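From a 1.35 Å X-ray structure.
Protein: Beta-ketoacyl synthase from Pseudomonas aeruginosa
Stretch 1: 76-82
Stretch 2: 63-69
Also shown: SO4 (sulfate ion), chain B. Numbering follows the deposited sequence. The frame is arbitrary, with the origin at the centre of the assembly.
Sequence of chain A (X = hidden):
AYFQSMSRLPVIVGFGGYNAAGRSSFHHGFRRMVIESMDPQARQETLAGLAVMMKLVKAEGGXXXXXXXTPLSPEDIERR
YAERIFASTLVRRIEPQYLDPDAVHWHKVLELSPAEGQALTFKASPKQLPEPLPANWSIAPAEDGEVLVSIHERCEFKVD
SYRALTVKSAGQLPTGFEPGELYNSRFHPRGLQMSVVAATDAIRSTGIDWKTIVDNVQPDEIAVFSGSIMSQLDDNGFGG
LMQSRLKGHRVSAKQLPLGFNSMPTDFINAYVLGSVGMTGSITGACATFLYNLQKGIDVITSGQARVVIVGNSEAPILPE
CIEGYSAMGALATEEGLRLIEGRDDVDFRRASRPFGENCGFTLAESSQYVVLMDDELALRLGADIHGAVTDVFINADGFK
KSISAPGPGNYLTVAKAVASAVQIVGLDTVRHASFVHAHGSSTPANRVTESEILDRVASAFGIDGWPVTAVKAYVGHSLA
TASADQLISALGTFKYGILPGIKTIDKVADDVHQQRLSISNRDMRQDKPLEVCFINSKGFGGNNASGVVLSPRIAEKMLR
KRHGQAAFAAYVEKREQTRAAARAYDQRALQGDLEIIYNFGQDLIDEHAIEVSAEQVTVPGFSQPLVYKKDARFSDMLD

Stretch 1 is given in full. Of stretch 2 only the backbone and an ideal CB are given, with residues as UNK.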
ATOM      1  N   ASP A  76      13.045   2.211  44.446  1.00 28.65           N
ATOM      2  CA  ASP A  76      12.485   0.956  44.928  1.00 27.72           C
ATOM      3  C   ASP A  76      11.951   0.142  43.757  1.00 24.92           C
ATOM      4  O   ASP A  76      12.039  -1.070  43.753  1.00 24.24           O
ATOM      5  CB  ASP A  76      11.360   1.208  45.932  1.00 29.54           C
ATOM      6  CG  ASP A  76      11.816   1.991  47.163  1.00 31.69           C
ATOM      7  OD1 ASP A  76      12.991   1.875  47.587  1.00 32.16           O
ATOM      8  OD2 ASP A  76      10.977   2.725  47.712  1.00 32.57           O
ATOM      9  N   ILE A  77      11.398   0.818  42.753  1.00 23.72           N
ATOM     10  CA  ILE A  77      10.845   0.114  41.600  1.00 22.33           C
ATOM     11  C   ILE A  77      11.951  -0.591  40.835  1.00 20.59           C
ATOM     12  O   ILE A  77      11.781  -1.721  40.408  1.00 20.57           O
ATOM     13  CB  ILE A  77      10.056   1.054  40.680  1.00 22.45           C
ATOM     14  CG1 ILE A  77       8.738   1.415  41.370  1.00 23.43           C
ATOM     15  CG2 ILE A  77       9.802   0.401  39.296  1.00 21.87           C
ATOM     16  CD1 ILE A  77       7.894   2.431  40.639  1.00 23.45           C
ATOM     17  N   GLU A  78      13.088   0.067  40.664  1.00 21.09           N
ATOM     18  CA  GLU A  78      14.200  -0.557  39.969  1.00 20.16           C
ATOM     19  C   GLU A  78      14.669  -1.800  40.711  1.00 19.09           C
ATOM     20  O   GLU A  78      14.856  -2.841  40.110  1.00 18.84           O
ATOM     21  CB  GLU A  78      15.359   0.411  39.793  1.00 20.06           C
ATOM     22  CG  GLU A  78      16.572  -0.211  39.144  1.00 20.59           C
ATOM     23  CD  GLU A  78      17.732   0.749  39.042  1.00 21.72           C
ATOM     24  OE1 GLU A  78      17.962   1.550  39.973  1.00 23.27           O
ATOM     25  OE2 GLU A  78      18.436   0.684  38.038  1.00 22.43           O
ATOM     26  N   ARG A  79      14.866  -1.688  42.024  1.00 18.75           N
ATOM     27  CA  ARG A  79      15.273  -2.837  42.813  1.00 19.69           C
ATOM     28  C   ARG A  79      14.275  -3.987  42.674  1.00 18.64           C
ATOM     29  O   ARG A  79      14.654  -5.130  42.415  1.00 20.40           O
ATOM     30  CB  ARG A  79      15.393  -2.425  44.289  1.00 20.39           C
ATOM     31  CG  ARG A  79      15.341  -3.579  45.277  1.00 39.34           C
ATOM     32  CD  ARG A  79      15.069  -3.065  46.667  1.00 42.63           C
ATOM     33  NE  ARG A  79      13.881  -3.708  47.230  1.00 70.26           N
ATOM     34  CZ  ARG A  79      12.646  -3.211  47.185  1.00 59.48           C
ATOM     35  NH1 ARG A  79      12.399  -2.046  46.593  1.00 29.04           N
ATOM     36  NH2 ARG A  79      11.647  -3.886  47.740  1.00 67.47           N
ATOM     37  N   ARG A  80      13.002  -3.672  42.846  1.00 18.52           N
ATOM     38  CA  ARG A  80      11.959  -4.676  42.966  1.00 20.29           C
ATOM     39  C   ARG A  80      11.489  -5.267  41.634  1.00 20.60           C
ATOM     40  O   ARG A  80      11.158  -6.451  41.573  1.00 21.96           O
ATOM     41  CB  ARG A  80      10.770  -4.053  43.690  1.00 23.86           C
ATOM     42  CG  ARG A  80       9.706  -5.021  44.149  1.00 26.23           C
ATOM     43  CD  ARG A  80       8.879  -4.369  45.236  1.00 28.25           C
ATOM     44  NE  ARG A  80       7.721  -5.169  45.613  1.00 30.88           N
ATOM     45  CZ  ARG A  80       7.100  -5.081  46.786  1.00 32.27           C
ATOM     46  NH1 ARG A  80       7.532  -4.237  47.717  1.00 33.04           N
ATOM     47  NH2 ARG A  80       6.052  -5.852  47.034  1.00 32.85           N
ATOM     48  N   TYR A  81      11.461  -4.449  40.587  1.00 19.10           N
ATOM     49  CA  TYR A  81      10.812  -4.846  39.338  1.00 18.05           C
ATOM     50  C   TYR A  81      11.721  -4.895  38.110  1.00 16.26           C
ATOM     51  O   TYR A  81      11.283  -5.367  37.072  1.00 16.18           O
ATOM     52  CB  TYR A  81       9.633  -3.910  39.016  1.00 19.73           C
ATOM     53  CG  TYR A  81       8.562  -3.868  40.082  1.00 21.64           C
ATOM     54  CD1 TYR A  81       7.540  -4.799  40.102  1.00 22.71           C
ATOM     55  CD2 TYR A  81       8.574  -2.894  41.069  1.00 22.74           C
ATOM     56  CE1 TYR A  81       6.553  -4.766  41.094  1.00 24.33           C
ATOM     57  CE2 TYR A  81       7.607  -2.852  42.042  1.00 24.29           C
ATOM     58  CZ  TYR A  81       6.603  -3.793  42.055  1.00 25.04           C
ATOM     59  OH  TYR A  81       5.639  -3.742  43.031  1.00 26.55           O
ATOM     60  N   ALA A  82      12.967  -4.426  38.200  1.00 15.68           N
ATOM     61  CA  ALA A  82      13.793  -4.342  36.979  1.00 14.55           C
ATOM     62  C   ALA A  82      13.908  -5.695  36.268  1.00 14.77           C
ATOM     63  O   ALA A  82      13.768  -5.775  35.051  1.00 14.97           O
ATOM     64  CB  ALA A  82      15.153  -3.792  37.259  1.00 15.49           C
ATOM     65  N   UNK A  63       2.474   8.913  43.048  1.00 47.85           N
ATOM     66  CA  UNK A  63       3.307   7.898  43.689  1.00 48.46           C
ATOM     67  C   UNK A  63       3.015   6.560  43.040  1.00 46.38           C
ATOM     68  O   UNK A  63       2.140   6.464  42.180  1.00 45.95           O
ATOM     69  CB  UNK A  63       3.059   7.840  45.198  1.00 48.46           C
ATOM     70  N   UNK A  64       3.741   5.533  43.469  1.00 45.41           N
ATOM     71  CA  UNK A  64       3.619   4.201  42.895  1.00 44.41           C
ATOM     72  C   UNK A  64       3.368   3.182  44.006  1.00 44.85           C
ATOM     73  O   UNK A  64       4.006   3.228  45.065  1.00 45.30           O
ATOM     74  CB  UNK A  64       4.874   3.837  42.100  1.00 44.41           C
ATOM     75  N   UNK A  65       2.412   2.291  43.767  1.00 44.90           N
ATOM     76  CA  UNK A  65       1.973   1.311  44.756  1.00 46.06           C
ATOM     77  C   UNK A  65       2.229  -0.115  44.290  1.00 45.84           C
ATOM     78  O   UNK A  65       1.851  -0.485  43.185  1.00 45.13           O
ATOM     79  CB  UNK A  65       0.486   1.498  45.061  1.00 46.06           C
ATOM     80  N   UNK A  66       2.844  -0.923  45.145  1.00 46.74           N
ATOM     81  CA  UNK A  66       2.990  -2.345  44.864  1.00 48.88           C
ATOM     82  C   UNK A  66       1.630  -3.020  44.988  1.00 51.52           C
ATOM     83  O   UNK A  66       0.638  -2.378  45.346  1.00 51.04           O
ATOM     84  CB  UNK A  66       4.007  -2.990  45.808  1.00 48.88           C
ATOM     85  N   UNK A  67       1.585  -4.314  44.694  1.00 54.41           N
ATOM     86  CA  UNK A  67       0.364  -5.087  44.871  1.00 57.40           C
ATOM     87  C   UNK A  67      -0.115  -4.985  46.318  1.00 58.48           C
ATOM     88  O   UNK A  67      -1.313  -5.037  46.587  1.00 58.82           O
ATOM     89  CB  UNK A  67       0.590  -6.549  44.481  1.00 57.40           C
ATOM     90  N   UNK A  68       0.832  -4.820  47.240  1.00 59.23           N
ATOM     91  CA  UNK A  68       0.532  -4.729  48.669  1.00 59.77           C
ATOM     92  C   UNK A  68      -0.087  -3.390  49.059  1.00 58.67           C
ATOM     93  O   UNK A  68      -0.657  -3.263  50.143  1.00 59.03           O
ATOM     94  CB  UNK A  68       1.808  -4.957  49.482  1.00 59.77           C
ATOM     95  N   UNK A  69       0.041  -2.396  48.188  1.00 57.03           N
ATOM     96  CA  UNK A  69      -0.325  -1.031  48.525  1.00 55.64           C
ATOM     97  C   UNK A  69       0.884  -0.253  49.016  1.00 54.33           C
ATOM     98  O   UNK A  69       0.825   0.967  49.185  1.00 53.99           O
ATOM     99  CB  UNK A  69      -1.430  -1.018  49.584  1.00 55.64           C
TER
HETATM  100  S   SO4 B1635       4.891  -7.197  43.645  1.00 49.36           S
HETATM  101  O1  SO4 B1635       4.609  -7.805  44.945  1.00 49.34           O
HETATM  102  O2  SO4 B1635       4.076  -5.993  43.489  1.00 49.28           O
HETATM  103  O3  SO4 B1635       6.311  -6.847  43.568  1.00 49.04           O
HETATM  104  O4  SO4 B1635       4.547  -8.146  42.587  1.00 49.28           O

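Position 63 opens a short strand, and its ideal CB has nothing of stretch 1 within 5.5 Å. The helix sets no condition there, and almost any side chain would suit. The deposited residue is Arg63, which makes no contact with stretch 1.

At position 64 the CA-to-CB bond points toward the helix, and the ideal CB lies 3.6 Å from Ile77 CD1. Because Ile77, with chi1 m and chi2 t, extends its CD1 to this spot, the local surface is apolar and offers neither charge nor hydrogen-bonding group. An aliphatic or aromatic residue would suit. It is Tyr64, in the m rotamer; its real CB keeps the 3.6 Å contact with Ile77 CD1, and the methyl lies obliquely to the ring.

Position 65 points away, as the alternation of a strand predicts, and stretch 1 leaves the choice open. The residue is Leu65, without contact to the helix.

Position 66 faces the helix again, but at close quarters: the ideal CB is 3.3 Å from Tyr81 OH and 3.7 Å from Arg80 NH2. So little space ahead of CB favours a small residue, alanine or perhaps serine. Ala66 is found, its methyl lying over one face of the Arg80 guanidinium, whose edge remains available to polar partners.

Position 67 points sideways, with no atom of stretch 1 within 5.5 Å of its ideal CB, so many polar residues would do. Its backbone matters more: the amide N donates to sulfate O2 at 3.2 Å, with an angle of 173°, and Tyr81 OH donates to the same O2 at 2.8 Å. Arg80 adds NE to sulfate O3 at 3.0 Å and NH2 to sulfate O1 at 3.2 Å, so the anion links helix and loop. The residue is Glu67, whose side chain leads away and leaves the sulfate to the main-chain amide.

From position 68 the CB also points sideways, 5.0 Å from Arg80 NH2. A side chain that bends back could reach this positive charge, which makes Asp or Glu attractive, with Asn or Gln as neutral alternatives. Asp68, chi1 m, brings its carboxylate to the guanidinium edge: Arg80 NH2 donates to Asp68 OD2 at 3.1 Å and 154°, a hydrogen bond within a salt bridge. High B-factors caution against treating this link as rigid.

Position 69 closes a type I turn, its N donating to the O of Ala66 at 2.9 Å. At phi/psi of 94/-9, a CB would be jammed against the preceding carbonyl O, calling for glycine irrespective of the helix. Gly69 is present.

Stretch 2, residues 63-69: RYLAEDG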
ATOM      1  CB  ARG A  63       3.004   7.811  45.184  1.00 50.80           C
ATOM      2  CG  ARG A  63       3.202   9.119  45.930  1.00 52.90           C
ATOM      3  CD  ARG A  63       2.467   9.123  47.259  1.00 55.26           C
ATOM      4  NE  ARG A  63       1.028   8.900  47.090  1.00 57.08           N
ATOM      5  CZ  ARG A  63       0.426   7.716  47.198  1.00 58.06           C
ATOM      6  NH1 ARG A  63       1.128   6.625  47.486  1.00 58.88           N
ATOM      7  NH2 ARG A  63      -0.887   7.628  47.022  1.00 57.95           N
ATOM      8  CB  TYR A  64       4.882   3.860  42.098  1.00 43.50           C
ATOM      9  CG  TYR A  64       5.243   4.909  41.062  1.00 42.39           C
ATOM     10  CD1 TYR A  64       4.570   4.975  39.849  1.00 42.12           C
ATOM     11  CD2 TYR A  64       6.249   5.836  41.304  1.00 42.29           C
ATOM     12  CE1 TYR A  64       4.896   5.921  38.903  1.00 41.87           C
ATOM     13  CE2 TYR A  64       6.582   6.791  40.365  1.00 42.33           C
ATOM     14  CZ  TYR A  64       5.899   6.833  39.169  1.00 42.87           C
ATOM     15  OH  TYR A  64       6.225   7.780  38.229  1.00 43.58           O
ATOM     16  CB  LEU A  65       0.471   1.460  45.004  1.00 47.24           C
ATOM     17  CG  LEU A  65      -0.019   2.589  45.909  1.00 48.73           C
ATOM     18  CD1 LEU A  65       0.606   3.913  45.531  1.00 48.97           C
ATOM     19  CD2 LEU A  65      -1.534   2.680  45.836  1.00 49.52           C
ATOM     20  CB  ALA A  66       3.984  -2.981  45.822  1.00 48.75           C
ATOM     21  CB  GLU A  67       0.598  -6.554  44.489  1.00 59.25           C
ATOM     22  CG  GLU A  67      -0.602  -7.469  44.733  1.00 60.80           C
ATOM     23  CD  GLU A  67      -1.833  -7.044  43.951  1.00 61.89           C
ATOM     24  OE1 GLU A  67      -1.672  -6.345  42.929  1.00 62.30           O
ATOM     25  OE2 GLU A  67      -2.958  -7.410  44.358  1.00 62.32           O
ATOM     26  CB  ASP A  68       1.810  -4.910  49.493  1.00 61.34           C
ATOM     27  CG  ASP A  68       2.630  -6.104  49.051  1.00 62.76           C
ATOM     28  OD1 ASP A  68       2.050  -7.062  48.491  1.00 63.48           O
ATOM     29  OD2 ASP A  68       3.861  -6.082  49.267  1.00 63.08           O
TER
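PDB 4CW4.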